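Local coordinates for FERM, ARHGEF and pleckstrin domain-containing protein 2 (Mus musculus, PDB 6D2K), which acts as a guanine nucleotide exchange factor that activates RAC1, works in semaphorin signalling and actin remodelling, and carries the FERM domain modelled here, at residues E146-N151 and K163-H168; L106-D111 and Q182-A187; I10-L15 and Q31-Q36. All coordinates share one frame; numbering follows the deposited sequence. Where two conformers were deposited one is given.

Interaction 1: E146-N151 and K163-H168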
loop_
_atom_site.group_PDB
_atom_site.type_symbol
_atom_site.label_atom_id
_atom_site.label_comp_id
_atom_site.label_asym_id
_atom_site.label_seq_id
_atom_site.Cartn_x
_atom_site.Cartn_y
_atom_site.Cartn_z
ATOM N N GLU A 146 -17.253 -20.964 -10.238
ATOM C CA GLU A 146 -18.233 -19.895 -10.302
ATOM C C GLU A 146 -17.733 -18.641 -9.588
ATOM O O GLU A 146 -17.918 -17.526 -10.072
ATOM C CB GLU A 146 -19.600 -20.345 -9.762
ATOM C CG GLU A 146 -20.309 -21.334 -10.676
ATOM C CD GLU A 146 -21.714 -21.706 -10.193
ATOM O OE1 GLU A 146 -22.196 -21.126 -9.198
ATOM O OE2 GLU A 146 -22.342 -22.585 -10.815
ATOM N N HIS A 147 -17.072 -18.819 -8.451
ATOM C CA HIS A 147 -16.575 -17.667 -7.710
ATOM C C HIS A 147 -15.497 -16.931 -8.504
ATOM O O HIS A 147 -15.495 -15.711 -8.564
ATOM C CB HIS A 147 -16.017 -18.096 -6.361
ATOM C CG HIS A 147 -15.453 -16.967 -5.563
ATOM N ND1 HIS A 147 -16.223 -16.175 -4.739
ATOM C CD2 HIS A 147 -14.186 -16.495 -5.462
ATOM C CE1 HIS A 147 -15.456 -15.266 -4.160
ATOM N NE2 HIS A 147 -14.217 -15.440 -4.584
ATOM N N LEU A 148 -14.610 -17.692 -9.129
ATOM C CA LEU A 148 -13.515 -17.118 -9.914
ATOM C C LEU A 148 -13.996 -16.491 -11.216
ATOM O O LEU A 148 -13.285 -15.690 -11.820
ATOM C CB LEU A 148 -12.457 -18.184 -10.181
ATOM C CG LEU A 148 -11.625 -18.487 -8.930
ATOM C CD1 LEU A 148 -10.835 -19.764 -9.084
ATOM C CD2 LEU A 148 -10.712 -17.306 -8.616
ATOM N N LYS A 149 -15.193 -16.845 -11.661
ATOM C CA LYS A 149 -15.759 -16.164 -12.820
ATOM C C LYS A 149 -16.278 -14.776 -12.468
ATOM O O LYS A 149 -16.215 -13.852 -13.282
ATOM C CB LYS A 149 -16.890 -16.987 -13.439
ATOM C CG LYS A 149 -16.418 -18.240 -14.141
ATOM C CD LYS A 149 -17.584 -18.952 -14.815
ATOM C CE LYS A 149 -17.125 -20.210 -15.523
ATOM N NZ LYS A 149 -18.279 -21.020 -15.998
ATOM N N ALA A 150 -16.797 -14.634 -11.252
ATOM C CA ALA A 150 -17.429 -13.389 -10.843
ATOM C C ALA A 150 -16.513 -12.506 -9.992
ATOM O O ALA A 150 -16.860 -11.366 -9.693
ATOM C CB ALA A 150 -18.733 -13.681 -10.094
ATOM N N ASN A 151 -15.351 -13.028 -9.600
ATOM C CA ASN A 151 -14.429 -12.276 -8.745
ATOM C C ASN A 151 -13.004 -12.331 -9.268
ATOM O O ASN A 151 -12.433 -13.407 -9.427
ATOM C CB ASN A 151 -14.460 -12.814 -7.310
ATOM C CG ASN A 151 -15.820 -12.675 -6.667
ATOM O OD1 ASN A 151 -16.118 -11.665 -6.035
ATOM N ND2 ASN A 151 -16.654 -13.691 -6.827
ATOM N N LYS A 163 -3.855 -24.563 -11.155
ATOM C CA LYS A 163 -2.983 -24.488 -9.987
ATOM C C LYS A 163 -3.748 -23.991 -8.762
ATOM O O LYS A 163 -3.550 -24.490 -7.656
ATOM C CB LYS A 163 -1.798 -23.559 -10.244
ATOM C CG LYS A 163 -0.794 -24.062 -11.265
ATOM C CD LYS A 163 0.276 -23.008 -11.525
ATOM C CE LYS A 163 1.198 -23.413 -12.667
ATOM N NZ LYS A 163 2.012 -24.610 -12.317
ATOM N N ILE A 164 -4.609 -23.000 -8.962
ATOM C CA ILE A 164 -5.368 -22.415 -7.854
ATOM C C ILE A 164 -6.259 -23.473 -7.180
ATOM O O ILE A 164 -6.277 -23.590 -5.959
ATOM C CB ILE A 164 -6.244 -21.238 -8.329
ATOM C CG1 ILE A 164 -5.362 -20.057 -8.751
ATOM C CG2 ILE A 164 -7.193 -20.827 -7.210
ATOM C CD1 ILE A 164 -6.101 -18.981 -9.535
ATOM N N LEU A 165 -6.985 -24.227 -8.003
ATOM C CA LEU A 165 -7.872 -25.295 -7.548
ATOM C C LEU A 165 -7.095 -26.389 -6.834
ATOM O O LEU A 165 -7.505 -26.888 -5.783
ATOM C CB LEU A 165 -8.601 -25.910 -8.745
ATOM C CG LEU A 165 -9.982 -25.401 -9.168
ATOM C CD1 LEU A 165 -10.297 -24.018 -8.616
ATOM C CD2 LEU A 165 -10.107 -25.439 -10.691
ATOM N N ASP A 166 -5.977 -26.775 -7.430
ATOM C CA ASP A 166 -5.089 -27.785 -6.866
ATOM C C ASP A 166 -4.610 -27.425 -5.456
ATOM O O ASP A 166 -4.665 -28.246 -4.539
ATOM C CB ASP A 166 -3.901 -27.975 -7.820
ATOM C CG ASP A 166 -2.854 -28.946 -7.292
ATOM O OD1 ASP A 166 -1.940 -29.298 -8.070
ATOM O OD2 ASP A 166 -2.921 -29.347 -6.114
ATOM N N PHE A 167 -4.147 -26.195 -5.275
ATOM C CA PHE A 167 -3.698 -25.749 -3.960
ATOM C C PHE A 167 -4.871 -25.634 -2.974
ATOM O O PHE A 167 -4.733 -25.977 -1.800
ATOM C CB PHE A 167 -2.976 -24.390 -4.046
ATOM C CG PHE A 167 -1.573 -24.459 -4.597
ATOM C CD1 PHE A 167 -0.616 -25.255 -4.000
ATOM C CD2 PHE A 167 -1.200 -23.666 -5.672
ATOM C CE1 PHE A 167 0.676 -25.319 -4.498
ATOM C CE2 PHE A 167 0.085 -23.710 -6.174
ATOM C CZ PHE A 167 1.031 -24.537 -5.580
ATOM N N HIS A 168 -6.004 -25.111 -3.437
ATOM C CA HIS A 168 -7.151 -24.926 -2.556
ATOM C C HIS A 168 -7.597 -26.247 -1.930
ATOM O O HIS A 168 -7.996 -26.280 -0.768
ATOM C CB HIS A 168 -8.308 -24.277 -3.309
ATOM C CG HIS A 168 -9.438 -23.846 -2.424
ATOM N ND1 HIS A 168 -10.690 -23.552 -2.914
ATOM C CD2 HIS A 168 -9.506 -23.666 -1.084
ATOM C CE1 HIS A 168 -11.478 -23.193 -1.917
ATOM N NE2 HIS A 168 -10.788 -23.266 -0.792
#
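While Leu-148 reaches across to Ile-164 and Leu-165, the flat groups of 146-151 sit beside it at the end of the helix. Over one face of the His-147 ring lies Asn-151 ND2, 3.2 Å above the ring plane and displaced toward the rim. NE2 of the ring is hydrogen-bonded to Tyr-153 OH, and the ring also packs on Leu-132, Glu-135 and Ile-136 of helix 121-136. The Asn-151 amide is held in turn: its ND2 donates to His-147 O at 2.9 Å, nearly straight at 165°, with the acceptor in the amide plane and the donor tilted somewhat from the carbonyl plane. Asn-151 is the first residue to leave helical geometry, and its side chain reinforces weak backbone bonds to the same carbonyl.

Between the two helices the contact is wholly apolar. One methyl, Leu-148 CD1, does the touching; it is carried outward because chi2 is extended (165°). It meets Ile-164 CG2 at 4.2 Å and, next to it, Leu-165 CD1 at 4.3 Å. Leu-165 sets out to one side, but with chi2 at 19° its CG-CD1 bond nearly eclipses CA-CB, and this conformation brings CD1 within reach of Leu-148. Tyr-153 and Gln-157 also touch Leu-148, while Leu-165 also touches Asp-144 and Arg-145 of the helix that carries Leu-148. Asp-144 OD2 is hydrogen-bonded to His-168 ND1, a second tie between the helices. The pair 141-150 and 161-168 belongs to the all-helical central FERM subdomain, the F2 lobe, with its acyl-CoA-binding-protein-like fold.

Interaction 2: L106-D111 and Q182-A187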
loop_
_atom_site.group_PDB
_atom_site.type_symbol
_atom_site.label_atom_id
_atom_site.label_comp_id
_atom_site.label_asym_id
_atom_site.label_seq_id
_atom_site.Cartn_x
_atom_site.Cartn_y
_atom_site.Cartn_z
ATOM N N LEU A 106 -6.617 -8.479 2.757
ATOM C CA LEU A 106 -7.392 -7.819 1.697
ATOM C C LEU A 106 -6.515 -6.838 0.920
ATOM O O LEU A 106 -6.658 -6.688 -0.294
ATOM C CB LEU A 106 -8.604 -7.067 2.273
ATOM C CG LEU A 106 -9.748 -7.945 2.818
ATOM C CD1 LEU A 106 -10.921 -7.070 3.269
ATOM C CD2 LEU A 106 -10.191 -8.927 1.745
ATOM N N GLN A 107 -5.597 -6.173 1.616
ATOM C CA GLN A 107 -4.702 -5.233 0.945
ATOM C C GLN A 107 -3.781 -5.988 -0.005
ATOM O O GLN A 107 -3.547 -5.566 -1.143
ATOM C CB GLN A 107 -3.876 -4.464 1.981
ATOM C CG GLN A 107 -2.740 -3.613 1.391
ATOM C CD GLN A 107 -3.240 -2.414 0.631
ATOM O OE1 GLN A 107 -2.932 -2.230 -0.548
ATOM N NE2 GLN A 107 -3.999 -1.588 1.292
ATOM N N LEU A 108 -3.249 -7.110 0.464
ATOM C CA LEU A 108 -2.358 -7.912 -0.362
ATOM C C LEU A 108 -3.099 -8.500 -1.554
ATOM O O LEU A 108 -2.535 -8.585 -2.651
ATOM C CB LEU A 108 -1.685 -9.000 0.482
ATOM C CG LEU A 108 -0.720 -8.382 1.500
ATOM C CD1 LEU A 108 -0.414 -9.434 2.557
ATOM C CD2 LEU A 108 0.564 -7.838 0.843
ATOM N N LYS A 109 -4.361 -8.887 -1.343
ATOM C CA LYS A 109 -5.227 -9.315 -2.427
ATOM C C LYS A 109 -5.323 -8.210 -3.477
ATOM O O LYS A 109 -5.186 -8.483 -4.663
ATOM C CB LYS A 109 -6.611 -9.711 -1.893
ATOM C CG LYS A 109 -7.641 -9.995 -2.986
ATOM C CD LYS A 109 -8.988 -10.361 -2.387
ATOM C CE LYS A 109 -10.052 -10.389 -3.474
ATOM N NZ LYS A 109 -11.420 -10.609 -2.945
ATOM N N ARG A 110 -5.551 -6.977 -3.031
ATOM C CA ARG A 110 -5.638 -5.854 -3.967
ATOM C C ARG A 110 -4.314 -5.636 -4.700
ATOM O O ARG A 110 -4.308 -5.399 -5.918
ATOM C CB ARG A 110 -6.064 -4.566 -3.257
ATOM C CG ARG A 110 -5.928 -3.325 -4.141
ATOM C CD ARG A 110 -5.823 -2.030 -3.324
ATOM N NE ARG A 110 -7.094 -1.698 -2.728
ATOM C CZ ARG A 110 -7.274 -0.832 -1.738
ATOM N NH1 ARG A 110 -6.247 -0.198 -1.196
ATOM N NH2 ARG A 110 -8.499 -0.631 -1.279
ATOM N N ASP A 111 -3.193 -5.713 -3.979
ATOM C CA ASP A 111 -1.889 -5.487 -4.598
ATOM C C ASP A 111 -1.568 -6.557 -5.626
ATOM O O ASP A 111 -0.909 -6.294 -6.621
ATOM C CB ASP A 111 -0.777 -5.410 -3.534
ATOM C CG ASP A 111 -0.866 -4.154 -2.686
ATOM O OD1 ASP A 111 -0.215 -4.114 -1.621
ATOM O OD2 ASP A 111 -1.577 -3.202 -3.080
ATOM N N GLN A 182 -1.813 -17.316 6.619
ATOM C CA GLN A 182 -0.988 -17.904 5.572
ATOM C C GLN A 182 -0.716 -16.900 4.458
ATOM O O GLN A 182 0.368 -16.879 3.901
ATOM C CB GLN A 182 -1.648 -19.151 5.006
ATOM C CG GLN A 182 -1.854 -20.219 6.048
ATOM C CD GLN A 182 -0.861 -21.323 5.913
ATOM O OE1 GLN A 182 -1.231 -22.481 5.693
ATOM N NE2 GLN A 182 0.419 -20.979 6.015
ATOM N N VAL A 183 -1.709 -16.092 4.109
ATOM C CA VAL A 183 -1.500 -15.058 3.090
ATOM C C VAL A 183 -0.376 -14.114 3.535
ATOM O O VAL A 183 0.536 -13.799 2.746
ATOM C CB VAL A 183 -2.806 -14.288 2.783
ATOM C CG1 VAL A 183 -2.513 -13.015 1.973
ATOM C CG2 VAL A 183 -3.789 -15.178 2.037
ATOM N N LEU A 184 -0.432 -13.689 4.798
ATOM C CA LEU A 184 0.562 -12.777 5.357
ATOM C C LEU A 184 1.948 -13.423 5.389
ATOM O O LEU A 184 2.955 -12.775 5.103
ATOM C CB LEU A 184 0.185 -12.292 6.763
ATOM C CG LEU A 184 -1.214 -11.709 6.973
ATOM C CD1 LEU A 184 -1.324 -11.015 8.326
ATOM C CD2 LEU A 184 -1.607 -10.770 5.857
ATOM N N GLU A 185 1.986 -14.703 5.743
ATOM C CA GLU A 185 3.248 -15.433 5.852
ATOM C C GLU A 185 3.944 -15.588 4.505
ATOM O O GLU A 185 5.178 -15.433 4.394
ATOM C CB GLU A 185 2.990 -16.805 6.480
ATOM C CG GLU A 185 3.028 -16.762 7.986
ATOM C CD GLU A 185 4.390 -16.308 8.495
ATOM O OE1 GLU A 185 4.440 -15.375 9.325
ATOM O OE2 GLU A 185 5.411 -16.872 8.043
ATOM N N ILE A 186 3.158 -15.897 3.482
ATOM C CA ILE A 186 3.669 -16.011 2.123
ATOM C C ILE A 186 4.104 -14.635 1.616
ATOM O O ILE A 186 5.226 -14.463 1.145
ATOM C CB ILE A 186 2.604 -16.581 1.169
ATOM C CG1 ILE A 186 2.344 -18.060 1.484
ATOM C CG2 ILE A 186 3.046 -16.423 -0.274
ATOM C CD1 ILE A 186 1.051 -18.614 0.861
ATOM N N ALA A 187 3.214 -13.655 1.731
ATOM C CA ALA A 187 3.479 -12.324 1.175
ATOM C C ALA A 187 4.671 -11.614 1.789
ATOM O O ALA A 187 5.397 -10.921 1.082
ATOM C CB ALA A 187 2.250 -11.458 1.307
#
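Leu-108 faces Ala-187, Leu-184 and Val-183 together, and its CD1 methyl makes the tight part of the contact. The shortest approach is from Leu-108 CD1 to Ala-187 CB, 3.6 Å. Leu-108 CD2 touches Ala-187 CB as well, at 4.0 Å; both methyls of the leucine thus bear on the alanine. Leu-184 comes from one flank: its CD2 lies 3.8 Å from Leu-108 CD1, and the two leucines cross at about a right angle. Val-183 meets the same methyl from another direction, more distantly, with its CG1 4.2 Å from Leu-108 CD1; this branch stands anti to the backbone N (chi1 167°) and faces helix 98-113. The short segments cross at 53°, their axes approaching to 10.3 Å, and Leu-108 bridges that distance alone on its side, since it makes all three contacts.

Away from this patch the fit ends quickly. Lys-109 starts out alongside but its chain leads off; it touches Leu-131 and Tyr-153 and makes a long, weak ion pair with Glu-135. Leu-106 points away, and the partly exposed Glu-185 turns to a salt bridge with Arg-188. Asp-111 is buried, and its OD1 is satisfied by a salt bridge with Arg-196 NH2.

No hydrogen bond crosses between the segments. The union of the first and last helices of this lobe (98-113 and 176-187) here rests on methyl packing and burial of apolar surface, while the charged groups take their partners elsewhere.

Interaction 3: I10-L15 and Q31-Q36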
loop_
_atom_site.group_PDB
_atom_site.type_symbol
_atom_site.label_atom_id
_atom_site.label_comp_id
_atom_site.label_asym_id
_atom_site.label_seq_id
_atom_site.Cartn_x
_atom_site.Cartn_y
_atom_site.Cartn_z
ATOM N N ILE A 10 -18.383 12.404 0.741
ATOM C CA ILE A 10 -17.173 11.733 0.321
ATOM C C ILE A 10 -17.422 10.230 0.260
ATOM O O ILE A 10 -17.915 9.653 1.214
ATOM C CB ILE A 10 -16.018 12.050 1.288
ATOM C CG1 ILE A 10 -15.773 13.564 1.299
ATOM C CG2 ILE A 10 -14.756 11.310 0.882
ATOM C CD1 ILE A 10 -14.670 14.014 2.215
ATOM N N ARG A 11 -17.117 9.608 -0.878
ATOM C CA ARG A 11 -17.240 8.160 -1.000
ATOM C C ARG A 11 -15.932 7.505 -0.578
ATOM O O ARG A 11 -14.866 7.854 -1.090
ATOM C CB ARG A 11 -17.584 7.774 -2.438
ATOM C CG ARG A 11 -18.935 8.311 -2.913
ATOM C CD ARG A 11 -19.221 7.961 -4.372
ATOM N NE ARG A 11 -19.327 6.522 -4.602
ATOM C CZ ARG A 11 -20.369 5.777 -4.235
ATOM N NH1 ARG A 11 -21.398 6.332 -3.605
ATOM N NH2 ARG A 11 -20.380 4.474 -4.493
ATOM N N VAL A 12 -16.008 6.569 0.363
ATOM C CA VAL A 12 -14.801 5.868 0.794
ATOM C C VAL A 12 -14.887 4.412 0.389
ATOM O O VAL A 12 -15.750 3.684 0.870
ATOM C CB VAL A 12 -14.542 6.008 2.305
ATOM C CG1 VAL A 12 -13.337 5.145 2.719
ATOM C CG2 VAL A 12 -14.280 7.467 2.647
ATOM N N LYS A 13 -14.016 4.007 -0.529
ATOM C CA LYS A 13 -13.977 2.621 -0.975
ATOM C C LYS A 13 -13.145 1.831 0.019
ATOM O O LYS A 13 -11.980 2.126 0.224
ATOM C CB LYS A 13 -13.389 2.519 -2.382
ATOM C CG LYS A 13 -13.436 1.107 -2.967
ATOM C CD LYS A 13 -12.922 1.080 -4.405
ATOM C CE LYS A 13 -13.223 -0.261 -5.076
ATOM N NZ LYS A 13 -14.689 -0.507 -5.200
ATOM N N LEU A 14 -13.760 0.826 0.639
ATOM C CA LEU A 14 -13.116 0.051 1.695
ATOM C C LEU A 14 -12.339 -1.103 1.082
ATOM O O LEU A 14 -12.393 -1.308 -0.121
ATOM C CB LEU A 14 -14.174 -0.440 2.686
ATOM C CG LEU A 14 -14.940 0.710 3.360
ATOM C CD1 LEU A 14 -16.092 0.206 4.202
ATOM C CD2 LEU A 14 -13.997 1.568 4.197
ATOM N N LEU A 15 -11.595 -1.842 1.905
ATOM C CA LEU A 15 -10.698 -2.876 1.390
ATOM C C LEU A 15 -11.444 -4.113 0.857
ATOM O O LEU A 15 -10.904 -4.870 0.046
ATOM C CB LEU A 15 -9.667 -3.271 2.449
ATOM C CG LEU A 15 -8.393 -2.419 2.433
ATOM C CD1 LEU A 15 -7.591 -2.603 3.715
ATOM C CD2 LEU A 15 -7.549 -2.756 1.198
ATOM N N GLN A 31 -7.881 14.456 9.492
ATOM C CA GLN A 31 -8.075 13.584 10.650
ATOM C C GLN A 31 -9.548 13.339 10.980
ATOM O O GLN A 31 -9.922 12.246 11.403
ATOM C CB GLN A 31 -7.358 14.158 11.873
ATOM C CG GLN A 31 -7.311 13.198 13.045
ATOM C CD GLN A 31 -6.668 11.872 12.677
ATOM O OE1 GLN A 31 -5.481 11.820 12.347
ATOM N NE2 GLN A 31 -7.445 10.794 12.736
ATOM N N VAL A 32 -10.387 14.353 10.799
ATOM C CA VAL A 32 -11.817 14.202 11.062
ATOM C C VAL A 32 -12.441 13.055 10.251
ATOM O O VAL A 32 -13.228 12.256 10.775
ATOM C CB VAL A 32 -12.575 15.528 10.808
ATOM C CG1 VAL A 32 -14.048 15.369 11.124
ATOM C CG2 VAL A 32 -11.954 16.644 11.639
ATOM N N LEU A 33 -12.071 12.963 8.976
ATOM C CA LEU A 33 -12.565 11.907 8.106
ATOM C C LEU A 33 -11.919 10.578 8.472
ATOM O O LEU A 33 -12.593 9.553 8.527
ATOM C CB LEU A 33 -12.285 12.235 6.636
ATOM C CG LEU A 33 -12.652 11.127 5.641
ATOM C CD1 LEU A 33 -14.130 10.723 5.730
ATOM C CD2 LEU A 33 -12.283 11.550 4.213
ATOM N N LEU A 34 -10.611 10.609 8.705
ATOM C CA LEU A 34 -9.872 9.408 9.084
ATOM C C LEU A 34 -10.526 8.765 10.312
ATOM O O LEU A 34 -10.839 7.579 10.307
ATOM C CB LEU A 34 -8.402 9.741 9.349
ATOM C CG LEU A 34 -7.558 10.213 8.154
ATOM C CD1 LEU A 34 -6.261 10.857 8.597
ATOM C CD2 LEU A 34 -7.278 9.063 7.186
ATOM N N THR A 35 -10.766 9.568 11.342
ATOM C CA THR A 35 -11.403 9.072 12.565
ATOM C C THR A 35 -12.834 8.546 12.367
ATOM O O THR A 35 -13.217 7.548 12.982
ATOM C CB THR A 35 -11.357 10.133 13.685
ATOM O OG1 THR A 35 -9.993 10.368 14.064
ATOM C CG2 THR A 35 -12.142 9.661 14.901
ATOM N N GLN A 36 -13.628 9.195 11.517
ATOM C CA GLN A 36 -14.951 8.664 11.212
ATOM C C GLN A 36 -14.821 7.288 10.563
ATOM O O GLN A 36 -15.606 6.384 10.844
ATOM C CB GLN A 36 -15.766 9.617 10.322
ATOM C CG GLN A 36 -16.191 10.905 11.026
ATOM C CD GLN A 36 -17.229 11.709 10.244
ATOM O OE1 GLN A 36 -17.761 11.250 9.232
ATOM N NE2 GLN A 36 -17.521 12.915 10.720
#
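Ile-10 and Leu-33 reach toward each other tip to tip, and they carry most of the apolar part of this contact. Leu-33 CD2 lies against both branches of the isoleucine, 4.0 Å from Ile-10 CD1 and 4.2 Å from Ile-10 CG2. Its sister methyl, Leu-33 CD1, covers Val-12 more loosely, with Val-12 CG2 4.5 Å away. The isoleucine gains its reach from a fully extended chi2 of 180°, and the leucine comes down with CG anti to its own backbone N (chi1 175°). Ile-10 and Val-12, two apart on the strand, thus present the same face to one helix residue. Leu-63 packs on Leu-33 as well, while Ile-10 also touches Ile-24 and Leu-81 of the adjoining strands.

No hydrogen bond passes between the two segments. The helix has its own: Gln-31 NE2 donates to Thr-35 OG1 at 2.9 Å, with the acceptor close to the amide plane, and the backbone joins the same turn through Thr-35 N to Gln-31 O at 2.8 Å. The strand's backbone bonds go to its neighbours, Ile-10 with Phe-22 and Val-12 with Glu-20 on one strand, Arg-11 with Ala-79 and Leu-81 on the other, placing strand 8-13 inside the mixed sheet.

A helix laid across one face of such a mixed sheet, after an opening beta-hairpin, is the ubiquitin-like beta-grasp of the N-terminal FERM subdomain, the F1 lobe.

In the fold
From the N terminus, interaction 3 closes first: strand 8-13 meets helix 30-41 after the hairpin strand 19-24, all within the ubiquitin-like lobe. Much later, helix 98-113 opens interaction 2, which closes only at helix 176-187. Interaction 1, between helices 141-150 and 161-168, both opens and closes inside that long excursion; its centre is about 16 Å from that of interaction 2, and the two do not touch. Interactions 2 and 3 follow in series yet meet in space, because Leu-15 rests on Leu-106 and Arg-110. There the ubiquitin-like and helical lobes join, ahead of the C-terminal PH-like lobe that completes the FERM domain.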